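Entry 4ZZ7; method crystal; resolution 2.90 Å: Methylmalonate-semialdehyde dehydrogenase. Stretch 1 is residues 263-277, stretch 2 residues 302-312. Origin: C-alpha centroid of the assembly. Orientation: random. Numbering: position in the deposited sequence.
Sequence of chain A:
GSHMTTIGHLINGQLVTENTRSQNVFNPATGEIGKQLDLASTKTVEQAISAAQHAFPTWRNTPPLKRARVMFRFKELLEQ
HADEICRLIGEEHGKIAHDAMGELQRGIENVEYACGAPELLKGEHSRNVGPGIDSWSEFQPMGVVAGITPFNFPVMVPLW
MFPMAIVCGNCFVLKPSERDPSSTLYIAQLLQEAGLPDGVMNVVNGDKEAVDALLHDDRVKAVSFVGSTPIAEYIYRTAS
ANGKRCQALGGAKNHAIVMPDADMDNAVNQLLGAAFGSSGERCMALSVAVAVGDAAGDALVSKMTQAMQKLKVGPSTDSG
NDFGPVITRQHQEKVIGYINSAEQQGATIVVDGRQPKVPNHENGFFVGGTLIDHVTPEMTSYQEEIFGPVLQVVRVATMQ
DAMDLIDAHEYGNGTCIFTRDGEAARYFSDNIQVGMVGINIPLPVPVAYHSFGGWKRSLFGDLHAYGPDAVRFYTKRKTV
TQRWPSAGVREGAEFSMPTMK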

# COMPACT_ATOMS: atom_id res chain seq x y z
N ASP A 263 -35.47 3.05 10.64
CA ASP A 263 -36.50 3.41 9.67
C ASP A 263 -37.11 2.10 9.20
O ASP A 263 -36.50 1.39 8.41
N MET A 264 -38.31 1.80 9.71
CA MET A 264 -38.98 0.53 9.46
C MET A 264 -39.37 0.37 7.98
O MET A 264 -39.24 -0.72 7.41
N ASP A 265 -39.81 1.47 7.36
CA ASP A 265 -40.22 1.43 5.95
C ASP A 265 -39.06 1.12 5.02
O ASP A 265 -39.21 0.36 4.07
N ASN A 266 -37.90 1.69 5.32
CA ASN A 266 -36.69 1.39 4.57
C ASN A 266 -36.17 -0.03 4.78
O ASN A 266 -35.67 -0.66 3.86
N ALA A 267 -36.27 -0.53 6.00
CA ALA A 267 -35.82 -1.87 6.34
C ALA A 267 -36.64 -2.94 5.60
O ALA A 267 -36.08 -3.83 4.95
N VAL A 268 -37.97 -2.82 5.69
CA VAL A 268 -38.89 -3.77 5.05
C VAL A 268 -38.58 -3.76 3.56
O VAL A 268 -38.33 -4.79 2.96
N ASN A 269 -38.56 -2.58 2.99
CA ASN A 269 -38.35 -2.45 1.57
C ASN A 269 -37.02 -3.07 1.13
O ASN A 269 -36.94 -3.74 0.09
N GLN A 270 -35.99 -2.89 1.94
CA GLN A 270 -34.71 -3.51 1.65
C GLN A 270 -34.70 -5.01 1.95
O GLN A 270 -34.05 -5.77 1.23
N LEU A 271 -35.43 -5.44 2.98
CA LEU A 271 -35.50 -6.87 3.34
C LEU A 271 -36.24 -7.76 2.33
O LEU A 271 -36.08 -8.98 2.36
N LEU A 272 -37.06 -7.16 1.48
CA LEU A 272 -37.74 -7.86 0.39
C LEU A 272 -36.75 -8.47 -0.57
O LEU A 272 -36.80 -9.65 -0.88
N GLY A 273 -35.86 -7.62 -1.08
CA GLY A 273 -34.84 -8.03 -2.04
C GLY A 273 -33.79 -8.93 -1.42
O GLY A 273 -33.30 -9.85 -2.07
N ALA A 274 -33.46 -8.69 -0.16
CA ALA A 274 -32.44 -9.46 0.53
C ALA A 274 -32.89 -10.87 0.99
O ALA A 274 -32.09 -11.82 1.01
N ALA A 275 -34.15 -10.99 1.38
CA ALA A 275 -34.70 -12.26 1.81
C ALA A 275 -35.15 -13.13 0.64
O ALA A 275 -34.78 -14.28 0.56
N PHE A 276 -35.92 -12.54 -0.27
CA PHE A 276 -36.62 -13.29 -1.35
C PHE A 276 -36.02 -13.13 -2.75
O PHE A 276 -36.42 -13.85 -3.69
N GLY A 277 -35.07 -12.21 -2.89
CA GLY A 277 -34.33 -12.07 -4.14
C GLY A 277 -33.65 -13.36 -4.48
O GLY A 277 -33.31 -14.16 -3.60
N SER A 302 -45.93 -6.69 10.67
CA SER A 302 -47.06 -5.98 10.09
C SER A 302 -46.72 -5.54 8.67
O SER A 302 -47.28 -6.03 7.70
N LYS A 303 -45.75 -4.65 8.57
CA LYS A 303 -45.39 -4.03 7.28
C LYS A 303 -44.83 -4.99 6.24
O LYS A 303 -45.02 -4.79 5.05
N MET A 304 -44.13 -6.02 6.72
CA MET A 304 -43.53 -7.03 5.87
C MET A 304 -44.61 -7.87 5.24
O MET A 304 -44.52 -8.15 4.05
N THR A 305 -45.64 -8.25 6.01
CA THR A 305 -46.81 -8.98 5.50
C THR A 305 -47.46 -8.21 4.37
O THR A 305 -47.82 -8.81 3.35
N GLN A 306 -47.61 -6.91 4.55
CA GLN A 306 -48.27 -6.06 3.56
C GLN A 306 -47.51 -6.00 2.25
O GLN A 306 -48.06 -6.32 1.20
N ALA A 307 -46.24 -5.59 2.32
CA ALA A 307 -45.37 -5.51 1.13
C ALA A 307 -45.19 -6.85 0.39
O ALA A 307 -44.99 -6.86 -0.83
N MET A 308 -45.26 -7.95 1.14
CA MET A 308 -45.09 -9.29 0.62
C MET A 308 -46.27 -9.75 -0.24
O MET A 308 -46.11 -10.66 -1.06
N GLN A 309 -47.44 -9.12 -0.06
CA GLN A 309 -48.63 -9.43 -0.87
C GLN A 309 -48.44 -9.07 -2.34
O GLN A 309 -49.03 -9.68 -3.20
N LYS A 310 -47.57 -8.10 -2.61
CA LYS A 310 -47.26 -7.63 -3.97
C LYS A 310 -46.12 -8.40 -4.70
O LYS A 310 -45.71 -8.01 -5.80
N LEU A 311 -45.59 -9.47 -4.09
CA LEU A 311 -44.53 -10.28 -4.71
C LEU A 311 -45.10 -11.06 -5.84
O LEU A 311 -46.26 -11.51 -5.76
N LYS A 312 -44.30 -11.24 -6.88
CA LYS A 312 -44.71 -12.05 -8.01
C LYS A 312 -43.72 -13.18 -8.17
O LYS A 312 -42.53 -12.93 -8.36

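The one hydrogen bond between the two stretches is also their salt bridge. K303 NZ donates to D265 OD1 at 2.7 Å, a separation short enough for charge and hydrogen bond to act together. The side chains reach this point differently: the CA-to-CB bond of K303 points toward stretch 1, and its chain then runs almost fully extended (chi1 m, chi2 to chi4 all t), whereas D265 starts out sideways, and with chi1 m (-75°) its carboxylate comes nearer. D265 is exposed and K303 partly so, which places the ion pair at the border of the contact rather than in its interior. No water or bound group enters this description; the remaining contacts are apolar.

The aliphatic part of K303 contributes to the packing as well. K303 CD lies 4.1 Å from M264 CG, and K303 CB lies 3.8 Å from V268 CG2. M264 points toward stretch 2 at CB, but with chi1 t, chi2 p and chi3 p its end leads away, so that the approach is made in mid-chain.

The axes of the two helices come within 9.6 Å of each other, and their N-to-C directions differ by 49°. The backbones are nearest at V268 and M304, where V268 CA and M304 CA are 5.7 Å apart; in the next registered pair, L272 CA and M308 CA are 7.5 Å apart. The CA-to-CB bond of V268 points toward stretch 2, with chi1 t (165°), and V268 CG1 meets both M304 SD at 3.9 Å and A307 CB at 4.0 Å. The small A307 side chain, itself directed toward stretch 1, is also approached by L272 CD1, which lies 4.1 Å from A307 CB.

M304 links several of these residues. Its CB leaves sideways, yet chi1 t and chi2 p, followed by a chi3 of -103° between wells, bring the thioether nearer to stretch 1. M304 CE comes to 3.4 Å from L272 CD2, a tight apolar contact, while M304 SD is 4.4 Å from L271 CB. L271 and L272 share the m,t rotamer; L271 points toward stretch 2 but has little area covered by it, whereas L272 starts sideways and its end comes nearer. From there L272 CD2 also reaches L311 CD2 at 3.9 Å.

The last part of the contact gathers around the ring of buried F276 (chi1 m, -47°), whose CA-to-CB bond points toward stretch 2. M304 CE sits at the ring edge, near its plane, 4.1 Å from F276 CE2. M308 approaches obliquely: M308 CE is 3.8 Å from F276 CZ, and M308 SD is 4.6 Å from the F276 ring centroid, 44° off the normal, a sulfur-aromatic interaction. M308 starts sideways, and with chi1 between wells (-143°), chi2 t and chi3 m its end comes nearer. A type I turn from M308 to L311 carries the chain onward, and L311, in the m,t rotamer, points back toward stretch 1, with L311 CD1 4.2 Å from F276 CD2. Altogether the two stretches bury 521 Å², both sides summed.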

# COMPACT_ATOMS: atom_id res chain seq x y z
CB ASP A 263 -35.87 4.21 8.50
CG ASP A 263 -36.89 4.71 7.47
OD1 ASP A 263 -38.14 4.53 7.61
OD2 ASP A 263 -36.41 5.31 6.49
CB MET A 264 -40.20 0.36 10.38
CG MET A 264 -40.65 -1.09 10.55
SD MET A 264 -39.38 -2.20 11.20
CE MET A 264 -39.07 -1.43 12.80
CB ASP A 265 -40.89 2.73 5.53
CG ASP A 265 -42.32 2.86 6.07
OD1 ASP A 265 -42.92 1.85 6.50
OD2 ASP A 265 -42.85 3.99 6.05
CB ASN A 266 -35.59 2.38 4.95
CG ASN A 266 -34.32 2.21 4.12
OD1 ASN A 266 -33.33 1.60 4.58
ND2 ASN A 266 -34.34 2.72 2.88
CB ALA A 267 -35.89 -2.08 7.85
CB VAL A 268 -40.37 -3.40 5.32
CG1 VAL A 268 -41.34 -4.12 4.40
CG2 VAL A 268 -40.73 -3.72 6.75
CB ASN A 269 -38.45 -0.97 1.15
CG ASN A 269 -38.58 -0.78 -0.36
OD1 ASN A 269 -39.28 -1.52 -1.06
ND2 ASN A 269 -37.92 0.24 -0.87
CB GLN A 270 -33.59 -2.80 2.38
CG GLN A 270 -33.13 -1.52 1.68
CD GLN A 270 -31.82 -1.00 2.24
OE1 GLN A 270 -30.80 -1.04 1.56
NE2 GLN A 270 -31.83 -0.53 3.49
CB LEU A 271 -36.08 -7.05 4.75
CG LEU A 271 -35.13 -6.67 5.91
CD1 LEU A 271 -35.91 -6.53 7.20
CD2 LEU A 271 -33.99 -7.68 6.08
CB LEU A 272 -38.62 -6.90 -0.42
CG LEU A 272 -40.04 -6.61 0.05
CD1 LEU A 272 -40.60 -5.41 -0.67
CD2 LEU A 272 -40.91 -7.83 -0.22
CB ALA A 274 -31.93 -8.67 1.70
CB ALA A 275 -35.86 -12.02 2.76
CB PHE A 276 -38.08 -12.86 -1.37
CG PHE A 276 -38.69 -12.83 -0.03
CD1 PHE A 276 -38.84 -14.02 0.68
CD2 PHE A 276 -39.07 -11.64 0.57
CE1 PHE A 276 -39.40 -14.02 1.95
CE2 PHE A 276 -39.62 -11.63 1.85
CZ PHE A 276 -39.78 -12.82 2.54
CB SER A 302 -47.43 -4.78 10.98
OG SER A 302 -48.33 -3.89 10.34
CB LYS A 303 -44.36 -2.94 7.52
CG LYS A 303 -44.91 -1.83 8.38
CD LYS A 303 -44.03 -0.61 8.36
CE LYS A 303 -44.56 0.44 9.33
NZ LYS A 303 -44.04 1.79 9.01
CB MET A 304 -42.57 -7.91 6.67
CG MET A 304 -41.60 -8.73 5.84
SD MET A 304 -40.41 -7.85 4.77
CE MET A 304 -41.21 -8.10 3.19
CB THR A 305 -47.91 -9.26 6.58
OG1 THR A 305 -47.37 -10.04 7.65
CG2 THR A 305 -49.08 -10.04 5.98
CB GLN A 306 -48.49 -4.64 4.10
CG GLN A 306 -49.61 -4.53 5.13
CD GLN A 306 -51.01 -4.56 4.55
OE1 GLN A 306 -51.23 -4.89 3.38
NE2 GLN A 306 -51.99 -4.22 5.38
CB ALA A 307 -44.01 -4.96 1.50
CB MET A 308 -44.85 -10.27 1.78
CG MET A 308 -43.86 -11.36 1.46
SD MET A 308 -43.58 -12.46 2.85
CE MET A 308 -42.94 -11.30 4.00
CB GLN A 309 -49.92 -8.80 -0.29
CG GLN A 309 -50.97 -9.83 0.19
CD GLN A 309 -50.63 -10.43 1.55
OE1 GLN A 309 -50.60 -9.72 2.54
NE2 GLN A 309 -50.39 -11.74 1.61
CB LYS A 310 -46.90 -6.15 -3.90
CG LYS A 310 -47.90 -5.29 -3.14
CD LYS A 310 -47.35 -3.89 -2.82
CE LYS A 310 -47.44 -2.95 -4.02
NZ LYS A 310 -48.85 -2.50 -4.23
CB LEU A 311 -43.91 -11.27 -3.73
CG LEU A 311 -42.97 -10.69 -2.68
CD1 LEU A 311 -42.54 -11.80 -1.75
CD2 LEU A 311 -41.75 -10.01 -3.31
CB LYS A 312 -44.78 -11.23 -9.30
CG LYS A 312 -45.76 -10.07 -9.26
CD LYS A 312 -45.64 -9.21 -10.52
CE LYS A 312 -45.83 -7.72 -10.22
NZ LYS A 312 -45.64 -6.87 -11.43